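Local coordinates for protein glycosyltransferase (Streptomyces halstedii, PDB 3WAD) that belongs to the glycosyltransferases of the GT-B fold, built from two Rossmann-like domains that face each other across a cleft, at residues 146-159 against 201-215. Numbering follows the deposited sequence.
Sequences PHVRMLFGLDQWGR and TGTTTLAVAPPWMSF
Arg149 and Thr205 sit side by side on neighbouring parallel strands, 147-150 and 204-206, of the N-terminal Rossmann-like sheet, and illustrate how an arginine can tie a strand to the loop beyond it. Backbone bonds set the register: Arg149 N donates to Thr204 O at 2.8 Å, Leu206 N to Arg149 O, and Leu151 N to Leu206 O. From CB, which lies against Thr201 O, the arginine chain runs straight through CG, which skirts the same oxygen, then bends at chi3 (64°) while CD passes it too. That bend lets Arg149 NE donate to Thr201 O at 2.9 Å, from above the carbonyl plane, at the end of helix 198-201. CZ lies nearest Thr205 OG1, with Thr201 CG2 over one guanidinium face and Leu151 CD2 over the opposite. Arg149 NH2 reaches Thr205 OG1 at 3.1 Å; NH1 and NH2 grip Asp155 end-on, Arg149 NH1 meeting Asp155 OD1 at 2.9 Å. From the opposite face of the carboxylate plane Gly158 N donates to OD1, so Asp155 N-caps helix 156-168. Farther along, the Phe215 ring is sandwiched between Leu154 CD1 and Arg159 CD, the latter 3.5 Å from the ring centroid. Leu154 also touches Val349 of helix 346-355, in the C-terminal domain. With its charge paired to Asp155 and a carbon over each face, offset toward the rim, the buried guanidinium is probably held rigidly, coupling the strand pair to the helix N-terminus.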
ATOM      1  N   PRO B 146       9.633  21.425  -7.854  1.00 26.34           N
ATOM      2  CA  PRO B 146       8.369  21.959  -7.531  1.00 26.80           C
ATOM      3  C   PRO B 146       7.860  21.082  -6.294  1.00 29.89           C
ATOM      4  O   PRO B 146       8.219  19.863  -6.166  1.00 28.10           O
ATOM      5  CB  PRO B 146       7.576  21.624  -8.753  1.00 28.51           C
ATOM      6  CG  PRO B 146       8.298  20.321  -9.329  1.00 24.88           C
ATOM      7  CD  PRO B 146       9.624  20.594  -9.091  1.00 25.53           C
ATOM      8  N   HIS B 147       7.116  21.691  -5.360  1.00 29.09           N
ATOM      9  CA  HIS B 147       6.644  20.925  -4.158  1.00 27.22           C
ATOM     10  C   HIS B 147       5.175  21.220  -3.908  1.00 26.95           C
ATOM     11  O   HIS B 147       4.712  22.372  -4.039  1.00 26.01           O
ATOM     12  CB  HIS B 147       7.543  21.176  -2.957  1.00 26.58           C
ATOM     13  CG  HIS B 147       7.852  22.621  -2.744  1.00 31.13           C
ATOM     14  ND1 HIS B 147       7.078  23.429  -1.937  1.00 29.76           N
ATOM     15  CD2 HIS B 147       8.799  23.427  -3.286  1.00 30.35           C
ATOM     16  CE1 HIS B 147       7.555  24.660  -1.968  1.00 30.28           C
ATOM     17  NE2 HIS B 147       8.623  24.673  -2.743  1.00 31.65           N
ATOM     18  N   VAL B 148       4.440  20.176  -3.565  1.00 24.89           N
ATOM     19  CA  VAL B 148       3.023  20.284  -3.323  1.00 24.16           C
ATOM     20  C   VAL B 148       2.768  20.163  -1.807  1.00 24.80           C
ATOM     21  O   VAL B 148       3.181  19.121  -1.167  1.00 22.55           O
ATOM     22  CB  VAL B 148       2.306  19.185  -4.035  1.00 23.77           C
ATOM     23  CG1 VAL B 148       0.791  19.210  -3.670  1.00 24.72           C
ATOM     24  CG2 VAL B 148       2.496  19.322  -5.514  1.00 21.55           C
ATOM     25  N   ARG B 149       2.136  21.202  -1.232  1.00 22.98           N
ATOM     26  CA  ARG B 149       1.778  21.191   0.183  1.00 21.72           C
ATOM     27  C   ARG B 149       0.472  20.378   0.330  1.00 21.87           C
ATOM     28  O   ARG B 149      -0.568  20.761  -0.218  1.00 21.69           O
ATOM     29  CB  ARG B 149       1.742  22.626   0.767  1.00 23.02           C
ATOM     30  CG  ARG B 149       1.340  22.697   2.284  1.00 21.84           C
ATOM     31  CD  ARG B 149       1.333  24.118   2.773  1.00 21.54           C
ATOM     32  NE  ARG B 149       0.304  24.851   2.044  1.00 20.26           N
ATOM     33  CZ  ARG B 149      -0.804  25.364   2.591  1.00 17.96           C
ATOM     34  NH1 ARG B 149      -1.030  25.260   3.913  1.00 20.13           N
ATOM     35  NH2 ARG B 149      -1.693  25.950   1.790  1.00 20.35           N
ATOM     36  N   MET B 150       0.542  19.260   1.069  1.00 20.28           N
ATOM     37  CA  MET B 150      -0.598  18.404   1.202  1.00 20.83           C
ATOM     38  C   MET B 150      -1.400  18.680   2.499  1.00 21.37           C
ATOM     39  O   MET B 150      -0.885  18.499   3.607  1.00 20.94           O
ATOM     40  CB  MET B 150      -0.257  16.910   1.088  1.00 18.51           C
ATOM     41  CG  MET B 150      -1.532  16.052   1.228  1.00 22.40           C
ATOM     42  SD  MET B 150      -1.146  14.377   0.648  1.00 25.51           S
ATOM     43  CE  MET B 150      -2.782  13.776   0.489  1.00 23.23           C
ATOM     44  N   LEU B 151      -2.664  19.109   2.339  1.00 19.81           N
ATOM     45  CA  LEU B 151      -3.509  19.380   3.524  1.00 20.82           C
ATOM     46  C   LEU B 151      -3.973  18.088   4.138  1.00 19.79           C
ATOM     47  O   LEU B 151      -3.973  16.998   3.509  1.00 20.40           O
ATOM     48  CB  LEU B 151      -4.729  20.214   3.138  1.00 19.40           C
ATOM     49  CG  LEU B 151      -4.402  21.600   2.505  1.00 21.81           C
ATOM     50  CD1 LEU B 151      -5.650  22.419   2.135  1.00 18.79           C
ATOM     51  CD2 LEU B 151      -3.535  22.483   3.409  1.00 18.06           C
ATOM     52  N   PHE B 152      -4.461  18.205   5.359  1.00 19.49           N
ATOM     53  CA  PHE B 152      -4.915  17.027   6.119  1.00 20.33           C
ATOM     54  C   PHE B 152      -6.285  17.385   6.764  1.00 20.51           C
ATOM     55  O   PHE B 152      -6.876  16.603   7.532  1.00 21.19           O
ATOM     56  CB  PHE B 152      -3.799  16.665   7.164  1.00 20.38           C
ATOM     57  CG  PHE B 152      -3.536  17.771   8.132  1.00 18.76           C
ATOM     58  CD1 PHE B 152      -4.418  17.961   9.228  1.00 22.56           C
ATOM     59  CD2 PHE B 152      -2.492  18.651   7.931  1.00 20.21           C
ATOM     60  CE1 PHE B 152      -4.212  19.050  10.090  1.00 18.56           C
ATOM     61  CE2 PHE B 152      -2.298  19.687   8.724  1.00 18.24           C
ATOM     62  CZ  PHE B 152      -3.156  19.906   9.829  1.00 19.04           C
ATOM     63  N   GLY B 153      -6.819  18.557   6.412  1.00 21.98           N
ATOM     64  CA  GLY B 153      -8.205  18.979   6.785  1.00 20.89           C
ATOM     65  C   GLY B 153      -8.332  20.307   6.054  1.00 22.04           C
ATOM     66  O   GLY B 153      -7.679  20.525   5.025  1.00 22.52           O
ATOM     67  N   LEU B 154      -9.096  21.239   6.603  1.00 22.28           N
ATOM     68  CA  LEU B 154      -9.077  22.602   6.083  1.00 23.52           C
ATOM     69  C   LEU B 154      -7.764  23.373   6.226  1.00 24.64           C
ATOM     70  O   LEU B 154      -6.908  23.077   7.064  1.00 23.30           O
ATOM     71  CB  LEU B 154     -10.234  23.414   6.708  1.00 24.84           C
ATOM     72  CG  LEU B 154     -11.667  22.856   6.731  1.00 25.67           C
ATOM     73  CD1 LEU B 154     -12.641  23.964   7.294  1.00 26.09           C
ATOM     74  CD2 LEU B 154     -12.210  22.317   5.417  1.00 25.24           C
ATOM     75  N   ASP B 155      -7.576  24.356   5.362  1.00 23.72           N
ATOM     76  CA  ASP B 155      -6.323  25.088   5.317  1.00 24.55           C
ATOM     77  C   ASP B 155      -6.333  26.298   6.274  1.00 24.47           C
ATOM     78  O   ASP B 155      -6.349  27.443   5.820  1.00 25.16           O
ATOM     79  CB  ASP B 155      -6.028  25.515   3.875  1.00 24.20           C
ATOM     80  CG  ASP B 155      -4.622  26.026   3.697  1.00 26.07           C
ATOM     81  OD1 ASP B 155      -3.719  25.929   4.605  1.00 24.13           O
ATOM     82  OD2 ASP B 155      -4.403  26.525   2.584  1.00 27.83           O
ATOM     83  N   GLN B 156      -6.335  26.028   7.592  1.00 23.82           N
ATOM     84  CA  GLN B 156      -6.311  27.080   8.592  1.00 24.45           C
ATOM     85  C   GLN B 156      -5.121  27.979   8.355  1.00 25.03           C
ATOM     86  O   GLN B 156      -5.186  29.208   8.527  1.00 26.20           O
ATOM     87  CB  GLN B 156      -6.181  26.472  10.002  1.00 23.69           C
ATOM     88  CG  GLN B 156      -7.356  25.633  10.466  1.00 24.09           C
ATOM     89  CD  GLN B 156      -8.676  26.402  10.675  1.00 25.73           C
ATOM     90  OE1 GLN B 156      -8.832  27.558  10.260  1.00 25.92           O
ATOM     91  NE2 GLN B 156      -9.637  25.735  11.381  1.00 24.06           N
ATOM     92  N   TRP B 157      -3.981  27.365   8.010  1.00 23.89           N
ATOM     93  CA  TRP B 157      -2.742  28.123   7.945  1.00 24.90           C
ATOM     94  C   TRP B 157      -2.810  29.045   6.745  1.00 23.60           C
ATOM     95  O   TRP B 157      -2.388  30.197   6.852  1.00 22.12           O
ATOM     96  CB  TRP B 157      -1.566  27.145   7.769  1.00 26.41           C
ATOM     97  CG  TRP B 157      -0.154  27.692   7.913  1.00 27.79           C
ATOM     98  CD1 TRP B 157       0.772  27.866   6.905  1.00 27.98           C
ATOM     99  CD2 TRP B 157       0.525  28.031   9.145  1.00 28.08           C
ATOM    100  NE1 TRP B 157       1.970  28.315   7.439  1.00 29.94           N
ATOM    101  CE2 TRP B 157       1.845  28.428   8.801  1.00 27.04           C
ATOM    102  CE3 TRP B 157       0.113  28.132  10.479  1.00 28.97           C
ATOM    103  CZ2 TRP B 157       2.796  28.825   9.764  1.00 29.52           C
ATOM    104  CZ3 TRP B 157       1.061  28.514  11.466  1.00 28.94           C
ATOM    105  CH2 TRP B 157       2.400  28.863  11.088  1.00 29.08           C
ATOM    106  N   GLY B 158      -3.365  28.541   5.619  1.00 23.89           N
ATOM    107  CA  GLY B 158      -3.438  29.393   4.400  1.00 24.81           C
ATOM    108  C   GLY B 158      -4.453  30.525   4.580  1.00 25.69           C
ATOM    109  O   GLY B 158      -4.192  31.699   4.211  1.00 25.74           O
ATOM    110  N   ARG B 159      -5.599  30.173   5.183  1.00 25.83           N
ATOM    111  CA  ARG B 159      -6.602  31.183   5.589  1.00 25.97           C
ATOM    112  C   ARG B 159      -6.011  32.325   6.470  1.00 26.85           C
ATOM    113  O   ARG B 159      -6.183  33.530   6.192  1.00 25.83           O
ATOM    114  CB  ARG B 159      -7.760  30.480   6.310  1.00 24.79           C
ATOM    115  CG  ARG B 159      -8.867  31.450   6.811  1.00 26.54           C
ATOM    116  CD  ARG B 159      -9.917  30.708   7.661  1.00 29.26           C
ATOM    117  NE  ARG B 159      -9.349  30.176   8.893  1.00 24.45           N
ATOM    118  CZ  ARG B 159      -9.140  30.868  10.019  1.00 31.33           C
ATOM    119  NH1 ARG B 159      -9.461  32.175  10.103  1.00 26.33           N
ATOM    120  NH2 ARG B 159      -8.623  30.233  11.086  1.00 26.03           N
ATOM    121  N   THR B 201       3.517  28.087   1.496  1.00 27.23           N
ATOM    122  CA  THR B 201       2.339  27.374   1.068  1.00 25.58           C
ATOM    123  C   THR B 201       2.461  26.368  -0.077  1.00 24.98           C
ATOM    124  O   THR B 201       1.438  25.730  -0.437  1.00 24.62           O
ATOM    125  CB  THR B 201       1.226  28.359   0.776  1.00 26.99           C
ATOM    126  OG1 THR B 201       1.745  29.351  -0.100  1.00 25.79           O
ATOM    127  CG2 THR B 201       0.656  29.031   2.163  1.00 26.76           C
ATOM    128  N   GLY B 202       3.685  26.179  -0.593  1.00 23.92           N
ATOM    129  CA  GLY B 202       3.949  25.236  -1.681  1.00 26.34           C
ATOM    130  C   GLY B 202       3.914  25.895  -3.079  1.00 27.90           C
ATOM    131  O   GLY B 202       3.276  26.943  -3.273  1.00 26.46           O
ATOM    132  N   THR B 203       4.574  25.268  -4.058  1.00 28.37           N
ATOM    133  CA  THR B 203       4.355  25.623  -5.483  1.00 27.98           C
ATOM    134  C   THR B 203       2.924  25.543  -5.638  1.00 28.09           C
ATOM    135  O   THR B 203       2.342  26.359  -6.323  1.00 29.21           O
ATOM    136  CB  THR B 203       4.877  24.548  -6.511  1.00 26.40           C
ATOM    137  OG1 THR B 203       6.197  24.243  -6.174  1.00 24.42           O
ATOM    138  CG2 THR B 203       4.833  25.079  -7.986  1.00 25.64           C
ATOM    139  N   THR B 204       2.321  24.484  -5.093  1.00 27.16           N
ATOM    140  CA  THR B 204       0.866  24.495  -4.981  1.00 26.59           C
ATOM    141  C   THR B 204       0.387  23.636  -3.808  1.00 25.82           C
ATOM    142  O   THR B 204       1.194  23.107  -3.081  1.00 25.48           O
ATOM    143  CB  THR B 204       0.195  24.076  -6.272  1.00 26.51           C
ATOM    144  OG1 THR B 204      -1.197  24.343  -6.176  1.00 28.61           O
ATOM    145  CG2 THR B 204       0.361  22.587  -6.607  1.00 28.02           C
ATOM    146  N   THR B 205      -0.925  23.529  -3.632  1.00 26.50           N
ATOM    147  CA  THR B 205      -1.527  22.895  -2.418  1.00 24.90           C
ATOM    148  C   THR B 205      -2.468  21.848  -2.903  1.00 24.59           C
ATOM    149  O   THR B 205      -3.167  22.093  -3.883  1.00 24.33           O
ATOM    150  CB  THR B 205      -2.323  23.919  -1.676  1.00 23.32           C
ATOM    151  OG1 THR B 205      -1.381  24.777  -1.065  1.00 26.18           O
ATOM    152  CG2 THR B 205      -3.209  23.243  -0.571  1.00 23.31           C
ATOM    153  N   LEU B 206      -2.471  20.671  -2.254  1.00 22.88           N
ATOM    154  CA  LEU B 206      -3.433  19.601  -2.585  1.00 23.12           C
ATOM    155  C   LEU B 206      -4.398  19.548  -1.407  1.00 23.97           C
ATOM    156  O   LEU B 206      -3.952  19.406  -0.245  1.00 26.04           O
ATOM    157  CB  LEU B 206      -2.737  18.183  -2.776  1.00 20.75           C
ATOM    158  CG  LEU B 206      -3.625  16.948  -2.944  1.00 23.27           C
ATOM    159  CD1 LEU B 206      -4.661  16.975  -4.138  1.00 20.76           C
ATOM    160  CD2 LEU B 206      -2.834  15.677  -3.115  1.00 20.63           C
ATOM    161  N   ALA B 207      -5.698  19.647  -1.686  1.00 24.74           N
ATOM    162  CA  ALA B 207      -6.738  19.604  -0.638  1.00 23.68           C
ATOM    163  C   ALA B 207      -7.288  18.214  -0.410  1.00 24.20           C
ATOM    164  O   ALA B 207      -7.463  17.451  -1.398  1.00 25.16           O
ATOM    165  CB  ALA B 207      -7.890  20.587  -1.040  1.00 22.39           C
ATOM    166  N   VAL B 208      -7.629  17.854   0.847  1.00 22.71           N
ATOM    167  CA  VAL B 208      -8.277  16.575   1.050  1.00 22.61           C
ATOM    168  C   VAL B 208      -9.771  16.731   1.384  1.00 23.79           C
ATOM    169  O   VAL B 208     -10.520  15.771   1.350  1.00 24.54           O
ATOM    170  CB  VAL B 208      -7.588  15.789   2.181  1.00 22.67           C
ATOM    171  CG1 VAL B 208      -6.165  15.359   1.760  1.00 22.19           C
ATOM    172  CG2 VAL B 208      -7.580  16.609   3.498  1.00 21.07           C
ATOM    173  N   ALA B 209     -10.166  17.915   1.797  1.00 21.90           N
ATOM    174  CA  ALA B 209     -11.559  18.226   2.122  1.00 23.54           C
ATOM    175  C   ALA B 209     -12.254  18.648   0.768  1.00 25.55           C
ATOM    176  O   ALA B 209     -11.604  19.284  -0.091  1.00 24.08           O
ATOM    177  CB  ALA B 209     -11.603  19.393   3.137  1.00 22.77           C
ATOM    178  N   PRO B 210     -13.536  18.259   0.587  1.00 26.27           N
ATOM    179  CA  PRO B 210     -14.364  18.704  -0.565  1.00 27.89           C
ATOM    180  C   PRO B 210     -14.499  20.206  -0.669  1.00 28.37           C
ATOM    181  O   PRO B 210     -14.539  20.906   0.356  1.00 27.95           O
ATOM    182  CB  PRO B 210     -15.714  18.071  -0.317  1.00 28.64           C
ATOM    183  CG  PRO B 210     -15.482  16.941   0.725  1.00 28.05           C
ATOM    184  CD  PRO B 210     -14.278  17.363   1.505  1.00 25.72           C
ATOM    185  N   PRO B 211     -14.470  20.725  -1.932  1.00 28.57           N
ATOM    186  CA  PRO B 211     -14.467  22.165  -2.190  1.00 27.78           C
ATOM    187  C   PRO B 211     -15.632  22.824  -1.485  1.00 25.60           C
ATOM    188  O   PRO B 211     -15.477  23.893  -0.956  1.00 25.88           O
ATOM    189  CB  PRO B 211     -14.673  22.253  -3.724  1.00 28.60           C
ATOM    190  CG  PRO B 211     -13.851  21.064  -4.257  1.00 28.70           C
ATOM    191  CD  PRO B 211     -14.265  19.953  -3.173  1.00 29.64           C
ATOM    192  N   TRP B 212     -16.764  22.177  -1.412  1.00 26.97           N
ATOM    193  CA  TRP B 212     -17.972  22.861  -0.794  1.00 29.38           C
ATOM    194  C   TRP B 212     -17.800  23.221   0.686  1.00 30.39           C
ATOM    195  O   TRP B 212     -18.534  24.020   1.166  1.00 29.68           O
ATOM    196  CB  TRP B 212     -19.254  22.062  -0.980  1.00 29.53           C
ATOM    197  CG  TRP B 212     -19.304  20.729  -0.252  1.00 30.31           C
ATOM    198  CD1 TRP B 212     -18.998  19.501  -0.786  1.00 34.14           C
ATOM    199  CD2 TRP B 212     -19.742  20.487   1.077  1.00 32.40           C
ATOM    200  NE1 TRP B 212     -19.191  18.518   0.150  1.00 35.33           N
ATOM    201  CE2 TRP B 212     -19.638  19.086   1.305  1.00 33.56           C
ATOM    202  CE3 TRP B 212     -20.185  21.326   2.141  1.00 33.82           C
ATOM    203  CZ2 TRP B 212     -19.958  18.484   2.552  1.00 33.06           C
ATOM    204  CZ3 TRP B 212     -20.501  20.733   3.364  1.00 33.06           C
ATOM    205  CH2 TRP B 212     -20.414  19.308   3.546  1.00 33.22           C
ATOM    206  N   MET B 213     -16.856  22.619   1.399  1.00 30.90           N
ATOM    207  CA  MET B 213     -16.701  22.939   2.804  1.00 31.58           C
ATOM    208  C   MET B 213     -15.372  23.639   3.055  1.00 32.07           C
ATOM    209  O   MET B 213     -15.067  23.964   4.191  1.00 31.82           O
ATOM    210  CB  MET B 213     -16.836  21.697   3.729  1.00 31.05           C
ATOM    211  CG  MET B 213     -15.846  20.572   3.384  1.00 32.42           C
ATOM    212  SD  MET B 213     -15.636  19.297   4.706  1.00 32.38           S
ATOM    213  CE  MET B 213     -14.423  20.126   5.610  1.00 32.43           C
ATOM    214  N   SER B 214     -14.576  23.876   2.011  1.00 33.79           N
ATOM    215  CA  SER B 214     -13.264  24.496   2.209  1.00 34.26           C
ATOM    216  C   SER B 214     -13.339  26.018   2.379  1.00 34.09           C
ATOM    217  O   SER B 214     -14.330  26.626   1.952  1.00 33.49           O
ATOM    218  CB  SER B 214     -12.342  24.176   1.069  1.00 34.58           C
ATOM    219  OG  SER B 214     -12.125  22.755   1.022  1.00 40.34           O
ATOM    220  N   PHE B 215     -12.312  26.617   3.001  1.00 32.57           N
ATOM    221  CA  PHE B 215     -12.186  28.079   3.014  1.00 33.78           C
ATOM    222  C   PHE B 215     -11.915  28.626   1.604  1.00 34.82           C
ATOM    223  O   PHE B 215     -11.291  27.924   0.815  1.00 33.75           O
ATOM    224  CB  PHE B 215     -11.049  28.529   3.925  1.00 32.59           C
ATOM    225  CG  PHE B 215     -11.178  28.043   5.315  1.00 32.69           C
ATOM    226  CD1 PHE B 215     -12.407  28.127   5.982  1.00 30.79           C
ATOM    227  CD2 PHE B 215     -10.049  27.502   5.979  1.00 29.54           C
ATOM    228  CE1 PHE B 215     -12.516  27.669   7.309  1.00 32.97           C
ATOM    229  CE2 PHE B 215     -10.114  27.045   7.306  1.00 31.11           C
ATOM    230  CZ  PHE B 215     -11.355  27.126   8.007  1.00 32.18           C
TER
HETATM  231  O   HOH W   1      -8.304  20.153   2.457  1.00 21.01           O
HETATM  232  O   HOH W   2      -9.494  24.943   3.514  1.00 21.47           O